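Local coordinates for protein 3-oxoadipate enol-lactonase (Burkholderia xenovorans, PDB 2XUA) that probably hydrolyses 3-oxoadipate enol-lactone in the breakdown of catechol, using an alpha/beta hydrolase fold covered by a helical cap, at residues Ala7-Gly11 against Thr12-Tyr16; Ala48-His52 against Phe53-Arg57; Asn124-Ala127 against Arg128-Ser131; Val140-Thr144 against Glu145-Ala149; Pro168-Leu171 against Ala172-Asp176. All blocks are in the same frame, centred on the assembly; numbering follows the deposited sequence.

Contacts 1 and 2 both reach the central sheet and touch there, with Tyr16 CB 3.3 Å from Arg57 O. Contacts 4 and 5 lie on helices between strands 117-123 and 209-214, probably the cap, and meet where His148 O approaches Arg175 NH2 at 3.7 Å. Contact 3 is the loop from the sheet into these helices, its centre about 22 Å from that of contact 4. Bound laevulinic acid lies about 5 Å from the side chain of Ile129 in contact 3, about 7 Å from that of Met147 in contact 4 and about 9 Å from that of Ile174 in contact 5. Arg57 of contact 2 forms a salt bridge with Asp176 of a neighbouring subunit.

Contact 1 of 5, residues Ala7-Gly11 against Thr12-Tyr16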
loop_
_atom_site.group_PDB
_atom_site.type_symbol
_atom_site.label_atom_id
_atom_site.label_comp_id
_atom_site.label_asym_id
_atom_site.label_seq_id
_atom_site.Cartn_x
_atom_site.Cartn_y
_atom_site.Cartn_z
ATOM N N ALA B 7 11.205 -2.607 14.165
ATOM C CA ALA B 7 12.092 -2.338 15.313
ATOM C C ALA B 7 11.214 -2.330 16.567
ATOM O O ALA B 7 10.157 -1.688 16.553
ATOM C CB ALA B 7 12.728 -1.012 15.140
ATOM N N ALA B 8 11.649 -3.039 17.616
ATOM C CA ALA B 8 11.051 -2.953 18.943
ATOM C C ALA B 8 11.600 -1.701 19.629
ATOM O O ALA B 8 12.810 -1.603 19.900
ATOM C CB ALA B 8 11.392 -4.208 19.757
ATOM N N VAL B 9 10.724 -0.733 19.865
ATOM C CA VAL B 9 11.115 0.584 20.284
ATOM C C VAL B 9 10.073 1.161 21.238
ATOM O O VAL B 9 8.893 1.007 20.990
ATOM C CB VAL B 9 11.299 1.534 19.063
ATOM C CG1 VAL B 9 10.169 1.433 18.120
ATOM C CG2 VAL B 9 11.373 2.933 19.527
ATOM N N ASN B 10 10.505 1.804 22.339
ATOM C CA ASN B 10 9.572 2.544 23.241
ATOM C C ASN B 10 8.433 1.633 23.729
ATOM O O ASN B 10 7.294 2.085 23.909
ATOM C CB ASN B 10 9.020 3.812 22.513
ATOM C CG ASN B 10 8.632 4.969 23.462
ATOM O OD1 ASN B 10 9.198 5.157 24.564
ATOM N ND2 ASN B 10 7.663 5.781 23.001
ATOM N N GLY B 11 8.741 0.359 23.957
ATOM C CA GLY B 11 7.740 -0.620 24.380
ATOM C C GLY B 11 6.674 -1.014 23.355
ATOM O O GLY B 11 5.607 -1.509 23.740
ATOM N N THR B 12 6.956 -0.811 22.061
ATOM C CA THR B 12 6.145 -1.391 20.948
ATOM C C THR B 12 7.052 -1.930 19.857
ATOM O O THR B 12 8.259 -1.855 19.972
ATOM C CB THR B 12 5.367 -0.355 20.079
ATOM O OG1 THR B 12 5.616 1.008 20.458
ATOM C CG2 THR B 12 3.934 -0.705 19.895
ATOM N N GLU B 13 6.436 -2.347 18.750
ATOM C CA GLU B 13 7.108 -2.761 17.532
ATOM C C GLU B 13 6.599 -1.933 16.321
ATOM O O GLU B 13 5.399 -1.905 16.046
ATOM C CB GLU B 13 6.832 -4.243 17.299
ATOM C CG GLU B 13 7.659 -4.888 16.194
ATOM C CD GLU B 13 7.456 -6.416 16.119
ATOM O OE1 GLU B 13 6.738 -7.007 16.974
ATOM O OE2 GLU B 13 8.004 -7.043 15.199
ATOM N N LEU B 14 7.509 -1.261 15.613
ATOM C CA LEU B 14 7.136 -0.461 14.450
ATOM C C LEU B 14 7.695 -1.004 13.146
ATOM O O LEU B 14 8.886 -1.261 13.040
ATOM C CB LEU B 14 7.612 0.981 14.595
ATOM C CG LEU B 14 7.262 1.738 15.901
ATOM C CD1 LEU B 14 8.053 3.017 15.980
ATOM C CD2 LEU B 14 5.770 2.007 15.988
ATOM N N HIS B 15 6.816 -1.089 12.152
ATOM C CA HIS B 15 7.199 -1.371 10.781
ATOM C C HIS B 15 7.834 -0.107 10.184
ATOM O O HIS B 15 7.294 1.002 10.301
ATOM C CB HIS B 15 5.980 -1.853 9.978
ATOM C CG HIS B 15 6.220 -1.959 8.493
ATOM N ND1 HIS B 15 7.295 -2.627 7.948
ATOM C CD2 HIS B 15 5.516 -1.467 7.444
ATOM C CE1 HIS B 15 7.259 -2.522 6.633
ATOM N NE2 HIS B 15 6.185 -1.849 6.293
ATOM N N TYR B 16 8.984 -0.247 9.546
ATOM C CA TYR B 16 9.595 0.928 8.912
ATOM C C TYR B 16 10.139 0.634 7.507
ATOM O O TYR B 16 10.285 -0.545 7.112
ATOM C CB TYR B 16 10.725 1.527 9.809
ATOM C CG TYR B 16 11.933 0.626 9.949
ATOM C CD1 TYR B 16 13.013 0.709 9.050
ATOM C CD2 TYR B 16 11.997 -0.314 10.988
ATOM C CE1 TYR B 16 14.128 -0.177 9.166
ATOM C CE2 TYR B 16 13.088 -1.180 11.119
ATOM C CZ TYR B 16 14.145 -1.100 10.214
ATOM O OH TYR B 16 15.222 -1.973 10.334
#
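Thr12 meets Val9 in an antiparallel hydrogen-bonded pair at the closed end of two short strands. Thr12 N donates to Val9 O at 2.9 Å, and Val9 N returns a bond to Thr12 O at 2.7 Å. The Thr12 hydroxyl almost eclipses its own backbone N (chi1 3°), a strained torsion that brings OG1 to Val9 O for a weak third bond. Two residues further from the turn, Ala7 is bound to Leu14 in the same manner: Leu14 N donates to Ala7 O at 2.8 Å, nearly straight at hydrogen (169°), and Ala7 N donates back to Leu14 O at 2.9 Å. The Tyr16 ring presents its edge to Ala7, with CE2 4.0 Å from CB and the backbone N of Ala7 near the ring plane. Between these pairs Val9 and Leu14 cross at about a right angle, and their methyls are tightly packed, Val9 CG1 to Leu14 CD1 being 3.4 Å. Ala7, Val9, Thr12 and Leu14 occupy one face of the ribbon, and helix 75-88 packs there through Asp81 and Leu85; Ala8 and Glu13, a non-hydrogen-bonded pair, occupy the other. Asn10 and Gly11 both take positive phi, and Asn10 ND2 is hydrogen-bonded to Asp81 OD1, which ties the turn to the same helix. These features define a beta hairpin closed by a two-residue type I' turn, here forming the 6-9 edge of the central sheet of the alpha/beta hydrolase fold.

Contact 2 of 5, residues Ala48-His52 against Phe53-Arg57; sequences ALSKH and FRVLR
Leu49 and Phe53 cross obliquely where helix 43-52 gives way to strand 54-58, bringing CD2 of Leu49 to 4.0 Å from CD2 of Phe53. The phenyl ring is set against the backbone it has just left: the carbonyl carbon of His52 lies over one face, while Leu49 O sits at the ring edge, near its plane. His52 adds its CB, 3.6 Å from Phe53 CE2, although its imidazole leads away from the strand. Phe53 CG lies anti to the carbonyl carbon and beside the backbone N (chi1 -60°), which folds the ring back over the peptide joining it to His52. Val55, two residues along, points toward the helix. Its CG2 reaches Leu49 CB at 3.8 Å and also borders the backbone N of Ser50, so Leu49 has Phe53 at its methyl end and Val55 at its root. Polar contact runs through the main chain. Leu49 O accepts from His52 N at 3.0 Å and, weakly, from Phe53 N at 2.8 Å, the second bond being bent to 128° at hydrogen. Ser50 CA makes a CA-H...O contact of 3.5 Å with Phe53 O. The Ser50 hydroxyl is engaged one turn back, with Val46 O. Leu49 also packs on Ile29 and Leu31 of strand 28-32, and Phe53 on Ile29 and on Leu262 of helix 251-263. The chemistry is thus mainly apolar: Leu49, Phe53 and Val55, all buried, join helix to sheet within the beta-alpha-beta unit 28-32, 43-52 and 54-58.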
loop_
_atom_site.group_PDB
_atom_site.type_symbol
_atom_site.label_atom_id
_atom_site.label_comp_id
_atom_site.label_asym_id
_atom_site.label_seq_id
_atom_site.Cartn_x
_atom_site.Cartn_y
_atom_site.Cartn_z
ATOM N N ALA B 48 11.859 11.972 -5.252
ATOM C CA ALA B 48 12.504 13.243 -5.140
ATOM C C ALA B 48 13.288 13.388 -3.834
ATOM O O ALA B 48 14.333 14.020 -3.822
ATOM C CB ALA B 48 11.493 14.425 -5.308
ATOM N N LEU B 49 12.815 12.807 -2.739
ATOM C CA LEU B 49 13.523 12.978 -1.486
ATOM C C LEU B 49 14.781 12.115 -1.415
ATOM O O LEU B 49 15.778 12.536 -0.876
ATOM C CB LEU B 49 12.616 12.646 -0.312
ATOM C CG LEU B 49 11.531 13.671 0.050
ATOM C CD1 LEU B 49 10.664 12.927 1.082
ATOM C CD2 LEU B 49 12.082 14.992 0.679
ATOM N N SER B 50 14.709 10.918 -1.997
ATOM C CA SER B 50 15.844 9.990 -2.162
ATOM C C SER B 50 16.988 10.545 -2.903
ATOM O O SER B 50 18.049 9.954 -2.853
ATOM C CB SER B 50 15.425 8.767 -3.059
ATOM O OG SER B 50 14.596 7.974 -2.268
ATOM N N LYS B 51 16.755 11.581 -3.709
ATOM C CA LYS B 51 17.832 12.187 -4.465
ATOM C C LYS B 51 18.714 13.004 -3.536
ATOM O O LYS B 51 19.925 13.054 -3.713
ATOM C CB LYS B 51 17.301 13.036 -5.575
ATOM C CG LYS B 51 16.561 12.186 -6.594
ATOM C CD LYS B 51 16.721 12.696 -7.992
ATOM C CE LYS B 51 16.000 14.015 -8.234
ATOM N NZ LYS B 51 15.701 14.137 -9.693
ATOM N N HIS B 52 18.095 13.575 -2.517
ATOM C CA HIS B 52 18.786 14.486 -1.624
ATOM C C HIS B 52 19.044 13.960 -0.244
ATOM O O HIS B 52 19.859 14.509 0.420
ATOM C CB HIS B 52 18.005 15.790 -1.567
ATOM C CG HIS B 52 17.862 16.419 -2.910
ATOM N ND1 HIS B 52 18.910 17.057 -3.542
ATOM C CD2 HIS B 52 16.821 16.431 -3.787
ATOM C CE1 HIS B 52 18.513 17.452 -4.747
ATOM N NE2 HIS B 52 17.243 17.106 -4.906
ATOM N N PHE B 53 18.331 12.916 0.175
ATOM C CA PHE B 53 18.272 12.448 1.563
ATOM C C PHE B 53 18.296 10.953 1.633
ATOM O O PHE B 53 17.966 10.268 0.637
ATOM C CB PHE B 53 16.954 12.941 2.253
ATOM C CG PHE B 53 16.842 14.425 2.291
ATOM C CD1 PHE B 53 17.615 15.172 3.204
ATOM C CD2 PHE B 53 16.048 15.098 1.372
ATOM C CE1 PHE B 53 17.568 16.528 3.201
ATOM C CE2 PHE B 53 15.996 16.499 1.377
ATOM C CZ PHE B 53 16.801 17.203 2.286
ATOM N N ARG B 54 18.663 10.441 2.811
ATOM C CA ARG B 54 18.270 9.098 3.206
ATOM C C ARG B 54 16.888 9.233 3.894
ATOM O O ARG B 54 16.697 10.114 4.738
ATOM C CB ARG B 54 19.297 8.432 4.152
ATOM C CG ARG B 54 20.605 8.129 3.402
ATOM C CD ARG B 54 21.698 7.694 4.357
ATOM N NE ARG B 54 22.172 8.812 5.177
ATOM C CZ ARG B 54 22.832 8.633 6.311
ATOM N NH1 ARG B 54 23.061 7.368 6.750
ATOM N NH2 ARG B 54 23.230 9.703 7.002
ATOM N N VAL B 55 15.930 8.418 3.416
ATOM C CA VAL B 55 14.539 8.484 3.822
ATOM C C VAL B 55 14.105 7.400 4.748
ATOM O O VAL B 55 14.235 6.197 4.460
ATOM C CB VAL B 55 13.589 8.507 2.605
ATOM C CG1 VAL B 55 12.147 8.778 3.122
ATOM C CG2 VAL B 55 14.029 9.642 1.607
ATOM N N LEU B 56 13.560 7.797 5.887
ATOM C CA LEU B 56 12.913 6.879 6.771
ATOM C C LEU B 56 11.420 7.127 6.855
ATOM O O LEU B 56 10.982 8.268 7.184
ATOM C CB LEU B 56 13.524 7.038 8.183
ATOM C CG LEU B 56 12.943 6.221 9.310
ATOM C CD1 LEU B 56 13.055 4.694 8.948
ATOM C CD2 LEU B 56 13.677 6.528 10.663
ATOM N N ARG B 57 10.649 6.077 6.577
ATOM C CA ARG B 57 9.194 6.083 6.810
ATOM C C ARG B 57 8.858 5.008 7.815
ATOM O O ARG B 57 9.613 4.011 7.953
ATOM C CB ARG B 57 8.456 5.750 5.509
ATOM C CG ARG B 57 8.496 6.897 4.523
ATOM C CD ARG B 57 7.747 6.412 3.245
ATOM N NE ARG B 57 8.630 5.560 2.447
ATOM C CZ ARG B 57 8.225 4.692 1.485
ATOM N NH1 ARG B 57 6.951 4.492 1.237
ATOM N NH2 ARG B 57 9.106 4.023 0.742
#

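Contact 3 of 5, residues Asn124-Ala127 against Arg128-Ser131; sequences NTAA and RIGS
Ile129 bends back over the chain that precedes it, and its CD1 meets Thr125 OG1 at 3.6 Å, the two side chains crossing at about a right angle. Ile129 CG1 rests on Ala126, 3.6 Å from its carbonyl O and 4.0 Å from its CB. With CG1 beside its own backbone N (chi1 -61°), the isoleucine branch is directed along the preceding segment. Ala126 CB in turn lies against Arg128 O at 3.3 Å, while the buried Ala126 N has no hydrogen-bonding partner in the model. In the next shell, the Thr125 hydroxyl is hydrogen-bonded to Ser100 O, and Leu104 of helix 101-112 packs against both Thr125 and Ile129. The Arg128 chain curls round so that NH1 makes a weak bond to Ile129 O at 3.0 Å, and Gly130 O and Ser131 CA lie over one guanidinium face, toward its rim; its NH2 forms a salt bridge with Asp194. Ser131 then takes the N-cap position of helix 132-145. In an alpha/beta hydrolase this is probably the loop leading from the core sheet into the cap, here beside the probable nucleophile elbow at Ser100 and the laevulinic acid pocket.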
loop_
_atom_site.group_PDB
_atom_site.type_symbol
_atom_site.label_atom_id
_atom_site.label_comp_id
_atom_site.label_asym_id
_atom_site.label_seq_id
_atom_site.Cartn_x
_atom_site.Cartn_y
_atom_site.Cartn_z
ATOM N N ASN B 124 -0.389 20.099 6.778
ATOM C CA ASN B 124 -1.797 19.909 7.090
ATOM C C ASN B 124 -2.012 19.632 8.541
ATOM O O ASN B 124 -2.582 18.661 8.902
ATOM C CB ASN B 124 -2.368 18.769 6.206
ATOM C CG ASN B 124 -2.389 19.148 4.781
ATOM O OD1 ASN B 124 -3.262 19.948 4.345
ATOM N ND2 ASN B 124 -1.393 18.681 4.028
ATOM N N THR B 125 -1.538 20.535 9.392
ATOM C CA THR B 125 -1.466 20.241 10.804
ATOM C C THR B 125 -1.774 21.512 11.636
ATOM O O THR B 125 -2.127 22.550 11.075
ATOM C CB THR B 125 -0.067 19.617 11.165
ATOM O OG1 THR B 125 -0.145 19.081 12.472
ATOM C CG2 THR B 125 1.008 20.665 11.165
ATOM N N ALA B 126 -1.626 21.436 12.968
ATOM C CA ALA B 126 -1.878 22.588 13.855
ATOM C C ALA B 126 -1.217 22.163 15.148
ATOM O O ALA B 126 -1.014 20.943 15.343
ATOM C CB ALA B 126 -3.422 22.757 14.161
ATOM N N ALA B 127 -0.934 23.120 16.043
ATOM C CA ALA B 127 -0.353 22.778 17.352
ATOM C C ALA B 127 -1.389 22.161 18.315
ATOM O O ALA B 127 -1.006 21.542 19.336
ATOM C CB ALA B 127 0.343 23.990 17.985
ATOM N N ARG B 128 -2.668 22.344 17.977
ATOM C CA ARG B 128 -3.811 21.662 18.590
ATOM C C ARG B 128 -4.812 21.332 17.447
ATOM O O ARG B 128 -5.366 22.224 16.775
ATOM C CB ARG B 128 -4.384 22.483 19.807
ATOM C CG ARG B 128 -5.886 22.341 20.134
ATOM C CD ARG B 128 -6.316 20.933 20.279
ATOM N NE ARG B 128 -7.371 20.686 21.268
ATOM C CZ ARG B 128 -7.996 19.508 21.386
ATOM N NH1 ARG B 128 -7.690 18.501 20.561
ATOM N NH2 ARG B 128 -8.898 19.315 22.320
ATOM N N ILE B 129 -4.946 20.029 17.159
ATOM C CA ILE B 129 -5.787 19.544 16.031
ATOM C C ILE B 129 -7.168 19.160 16.589
ATOM O O ILE B 129 -7.311 18.372 17.542
ATOM C CB ILE B 129 -5.131 18.345 15.264
ATOM C CG1 ILE B 129 -3.796 18.769 14.669
ATOM C CG2 ILE B 129 -6.063 17.784 14.143
ATOM C CD1 ILE B 129 -2.926 17.577 14.224
ATOM N N GLY B 130 -8.172 19.767 15.970
ATOM C CA GLY B 130 -9.579 19.487 16.231
ATOM C C GLY B 130 -9.981 19.848 17.656
ATOM O O GLY B 130 -9.498 20.835 18.208
ATOM N N SER B 131 -10.824 19.018 18.253
ATOM C CA SER B 131 -11.450 19.380 19.569
ATOM C C SER B 131 -12.101 18.143 20.156
ATOM O O SER B 131 -12.261 17.144 19.427
ATOM C CB SER B 131 -12.511 20.448 19.334
ATOM O OG SER B 131 -13.578 19.832 18.659
#

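Contact 4 of 5, residues Val140-Thr144 against Glu145-Ala149; sequences VKART and EGMHA
This is a local contact between helices 132-145 and 147-154, where Gly146, the first residue to leave helical angles, has positive phi, probably within the cap of the alpha/beta hydrolase fold. Two backbone bonds continue the helical pattern: Glu145 N donates to Lys141 O at 2.9 Å, and Gly146 N donates to Ala142 O, also at 2.9 Å. At the backbone angles of Gly146 (phi 85°, psi -179°) a CB would be jammed against the carbonyl O of Glu145. On the outer side, the Lys141 chain crosses Glu145 at a slant and touches it with carbon, CE being 3.8 Å from OE2; Lys141 NZ lies 4.1 Å from the same oxygen, beyond a salt bridge. Lys141 CE also reaches Ala149 CB, linking the two helices. On the inner side, Ala142 CB meets the selenium of Met147, a selenomethionine, at 4.1 Å, and both residues pack on Tyr186 of the ligand pocket. One turn back, Val140 O takes two bonds from Thr144, from its backbone N and, at 2.8 Å, from its OG1 lying above the carbonyl plane.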
loop_
_atom_site.group_PDB
_atom_site.type_symbol
_atom_site.label_atom_id
_atom_site.label_comp_id
_atom_site.label_asym_id
_atom_site.label_seq_id
_atom_site.Cartn_x
_atom_site.Cartn_y
_atom_site.Cartn_z
ATOM N N VAL B 140 -15.301 6.630 19.855
ATOM C CA VAL B 140 -16.451 5.753 20.171
ATOM C C VAL B 140 -16.889 4.991 18.925
ATOM O O VAL B 140 -17.083 3.763 18.928
ATOM C CB VAL B 140 -17.691 6.569 20.756
ATOM C CG1 VAL B 140 -18.953 5.674 20.723
ATOM C CG2 VAL B 140 -17.409 7.080 22.149
ATOM N N LYS B 141 -17.031 5.725 17.834
ATOM C CA LYS B 141 -17.474 5.138 16.592
ATOM C C LYS B 141 -16.472 4.075 16.117
ATOM O O LYS B 141 -16.872 2.985 15.708
ATOM C CB LYS B 141 -17.680 6.207 15.535
ATOM C CG LYS B 141 -18.533 5.722 14.359
ATOM C CD LYS B 141 -18.725 6.784 13.270
ATOM C CE LYS B 141 -19.957 6.412 12.405
ATOM N NZ LYS B 141 -21.184 7.154 12.858
ATOM N N ALA B 142 -15.180 4.381 16.202
ATOM C CA ALA B 142 -14.204 3.455 15.663
ATOM C C ALA B 142 -14.292 2.176 16.471
ATOM O O ALA B 142 -14.355 1.079 15.889
ATOM C CB ALA B 142 -12.833 4.053 15.725
ATOM N N ARG B 143 -14.291 2.343 17.820
ATOM C CA ARG B 143 -14.261 1.208 18.769
ATOM C C ARG B 143 -15.497 0.327 18.759
ATOM O O ARG B 143 -15.389 -0.886 18.943
ATOM C CB ARG B 143 -13.949 1.671 20.229
ATOM C CG ARG B 143 -12.527 2.152 20.365
ATOM C CD ARG B 143 -11.908 2.084 21.783
ATOM N NE ARG B 143 -11.925 3.408 22.323
ATOM C CZ ARG B 143 -10.883 4.113 22.722
ATOM N NH1 ARG B 143 -9.627 3.664 22.720
ATOM N NH2 ARG B 143 -11.149 5.296 23.171
ATOM N N THR B 144 -16.665 0.908 18.464
ATOM C CA THR B 144 -17.945 0.190 18.634
ATOM C C THR B 144 -18.628 -0.138 17.352
ATOM O O THR B 144 -19.590 -0.924 17.335
ATOM C CB THR B 144 -18.943 0.972 19.531
ATOM O OG1 THR B 144 -19.356 2.176 18.886
ATOM C CG2 THR B 144 -18.264 1.342 20.849
ATOM N N GLU B 145 -18.135 0.434 16.260
ATOM C CA GLU B 145 -18.777 0.250 14.945
ATOM C C GLU B 145 -17.760 -0.141 13.850
ATOM O O GLU B 145 -18.146 -0.657 12.795
ATOM C CB GLU B 145 -19.533 1.516 14.514
ATOM C CG GLU B 145 -20.783 1.807 15.271
ATOM C CD GLU B 145 -21.512 3.007 14.707
ATOM O OE1 GLU B 145 -22.012 3.820 15.496
ATOM O OE2 GLU B 145 -21.547 3.167 13.472
ATOM N N GLY B 146 -16.470 0.066 14.114
ATOM C CA GLY B 146 -15.431 -0.357 13.177
ATOM C C GLY B 146 -15.190 0.699 12.100
ATOM O O GLY B 146 -15.812 1.748 12.091
HETATM N N MSE B 147 -14.278 0.404 11.185
HETATM C CA MSE B 147 -13.637 1.434 10.426
HETATM C C MSE B 147 -14.337 1.728 9.115
HETATM O O MSE B 147 -14.108 2.770 8.516
HETATM C CB MSE B 147 -12.177 1.059 10.202
HETATM C CG MSE B 147 -11.418 0.872 11.484
HETATM SE SE MSE B 147 -11.235 2.545 12.316
HETATM C CE MSE B 147 -10.090 3.419 11.053
ATOM N N HIS B 148 -15.173 0.805 8.654
ATOM C CA HIS B 148 -15.939 1.039 7.422
ATOM C C HIS B 148 -16.887 2.201 7.564
ATOM O O HIS B 148 -16.982 3.075 6.687
ATOM C CB HIS B 148 -16.668 -0.252 6.999
ATOM C CG HIS B 148 -15.821 -1.154 6.134
ATOM N ND1 HIS B 148 -15.030 -2.168 6.652
ATOM C CD2 HIS B 148 -15.608 -1.160 4.791
ATOM C CE1 HIS B 148 -14.384 -2.768 5.666
ATOM N NE2 HIS B 148 -14.713 -2.174 4.529
ATOM N N ALA B 149 -17.553 2.239 8.713
ATOM C CA ALA B 149 -18.442 3.350 9.087
ATOM C C ALA B 149 -17.758 4.736 9.087
ATOM O O ALA B 149 -18.290 5.764 8.557
ATOM C CB ALA B 149 -19.091 3.026 10.489
#

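Contact 5 of 5, residues Pro168-Leu171 against Ala172-Asp176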
loop_
_atom_site.group_PDB
_atom_site.type_symbol
_atom_site.label_atom_id
_atom_site.label_comp_id
_atom_site.label_asym_id
_atom_site.label_seq_id
_atom_site.Cartn_x
_atom_site.Cartn_y
_atom_site.Cartn_z
ATOM N N PRO B 168 -10.323 7.565 -8.702
ATOM C CA PRO B 168 -10.953 6.502 -7.944
ATOM C C PRO B 168 -9.942 5.410 -7.523
ATOM O O PRO B 168 -10.224 4.722 -6.558
ATOM C CB PRO B 168 -11.982 5.919 -8.925
ATOM C CG PRO B 168 -11.456 6.362 -10.367
ATOM C CD PRO B 168 -10.842 7.677 -10.087
ATOM N N VAL B 169 -8.824 5.220 -8.258
ATOM C CA VAL B 169 -7.850 4.183 -7.884
ATOM C C VAL B 169 -7.059 4.647 -6.621
ATOM O O VAL B 169 -6.893 3.868 -5.683
ATOM C CB VAL B 169 -6.869 3.790 -9.057
ATOM C CG1 VAL B 169 -5.652 2.978 -8.550
ATOM C CG2 VAL B 169 -7.556 2.891 -10.120
ATOM N N VAL B 170 -6.569 5.883 -6.646
ATOM C CA VAL B 170 -5.901 6.488 -5.459
ATOM C C VAL B 170 -6.874 6.378 -4.287
ATOM O O VAL B 170 -6.521 5.919 -3.229
ATOM C CB VAL B 170 -5.549 7.925 -5.668
ATOM C CG1 VAL B 170 -4.878 8.483 -4.355
ATOM C CG2 VAL B 170 -4.521 8.098 -6.818
ATOM N N LEU B 171 -8.129 6.792 -4.472
ATOM C CA LEU B 171 -9.082 6.680 -3.332
ATOM C C LEU B 171 -9.235 5.279 -2.784
ATOM O O LEU B 171 -9.261 5.091 -1.555
ATOM C CB LEU B 171 -10.450 7.347 -3.625
ATOM C CG LEU B 171 -10.115 8.701 -3.005
ATOM C CD1 LEU B 171 -9.943 9.880 -3.995
ATOM C CD2 LEU B 171 -10.746 9.018 -1.601
ATOM N N ALA B 172 -9.441 4.302 -3.675
ATOM C CA ALA B 172 -9.602 2.918 -3.257
ATOM C C ALA B 172 -8.393 2.409 -2.460
ATOM O O ALA B 172 -8.546 1.688 -1.465
ATOM C CB ALA B 172 -9.885 2.018 -4.490
HETATM N N MSE B 173 -7.187 2.799 -2.847
HETATM C CA MSE B 173 -6.018 2.295 -2.136
HETATM C C MSE B 173 -5.875 2.923 -0.760
HETATM O O MSE B 173 -5.509 2.260 0.228
HETATM C CB MSE B 173 -4.773 2.583 -2.991
HETATM C CG MSE B 173 -4.749 1.634 -4.259
HETATM SE SE MSE B 173 -3.150 2.126 -5.235
HETATM C CE MSE B 173 -1.750 0.940 -4.453
ATOM N N ILE B 174 -6.109 4.230 -0.719
ATOM C CA ILE B 174 -6.094 4.975 0.543
ATOM C C ILE B 174 -7.196 4.433 1.492
ATOM O O ILE B 174 -6.972 4.216 2.703
ATOM C CB ILE B 174 -6.283 6.531 0.215
ATOM C CG1 ILE B 174 -5.017 7.114 -0.458
ATOM C CG2 ILE B 174 -6.623 7.298 1.431
ATOM C CD1 ILE B 174 -3.758 7.033 0.384
ATOM N N ARG B 175 -8.393 4.194 0.930
ATOM C CA ARG B 175 -9.510 3.666 1.705
ATOM C C ARG B 175 -9.144 2.288 2.215
ATOM O O ARG B 175 -9.484 1.955 3.348
ATOM C CB ARG B 175 -10.765 3.578 0.855
ATOM C CG ARG B 175 -12.015 2.997 1.600
ATOM C CD ARG B 175 -13.340 3.068 0.773
ATOM N NE ARG B 175 -14.386 2.526 1.641
ATOM C CZ ARG B 175 -15.306 3.245 2.286
ATOM N NH1 ARG B 175 -15.375 4.573 2.110
ATOM N NH2 ARG B 175 -16.178 2.616 3.107
ATOM N N ASP B 176 -8.422 1.488 1.400
ATOM C CA ASP B 176 -8.129 0.106 1.859
ATOM C C ASP B 176 -7.270 0.166 3.092
ATOM O O ASP B 176 -7.463 -0.617 4.033
ATOM C CB ASP B 176 -7.449 -0.751 0.768
ATOM C CG ASP B 176 -7.463 -2.265 1.084
ATOM O OD1 ASP B 176 -8.521 -2.776 1.480
ATOM O OD2 ASP B 176 -6.402 -2.947 0.943
#
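About two and a half turns of alpha helix, the beginning of helix 168-179, make up this contact in what is probably the cap of the alpha/beta hydrolase. Four regular i to i+4 bonds join the segments. Ala172 N donates to Pro168 O at 3.0 Å, and Met173 N to Val169 O at the same length. The bond from Ile174 N to Val170 O is the straightest (3.1 Å, 172° at hydrogen), and that from Arg175 N to Leu171 O the shortest, at 2.8 Å. Side chains pair one turn apart: Val170 and Ile174 lie side by side and point the same way, CG1 to CG1 being 4.1 Å. Val170 CG1 stands opposite its own N across the CA-CB bond (chi1 179°), which sets it beside that isoleucine branch. Val169 CG1 approaches the selenium of Met173, a selenomethionine, at 4.2 Å. Ile248 packs on both Val170 and Ile174, and Val170 also meets Val170 of a neighbouring subunit, while Met173 packs on Ala43 of that subunit. Further along, Arg175 forms a salt bridge with Asp152 of its own chain, and Asp176 forms one with Arg17 of the neighbouring subunit. The chemistry implies a helix held together by its main chain, whose apolar side chains pack within the subunit and across the dimer interface, while the charges of Arg175 and Asp176 are met by residues outside these two segments.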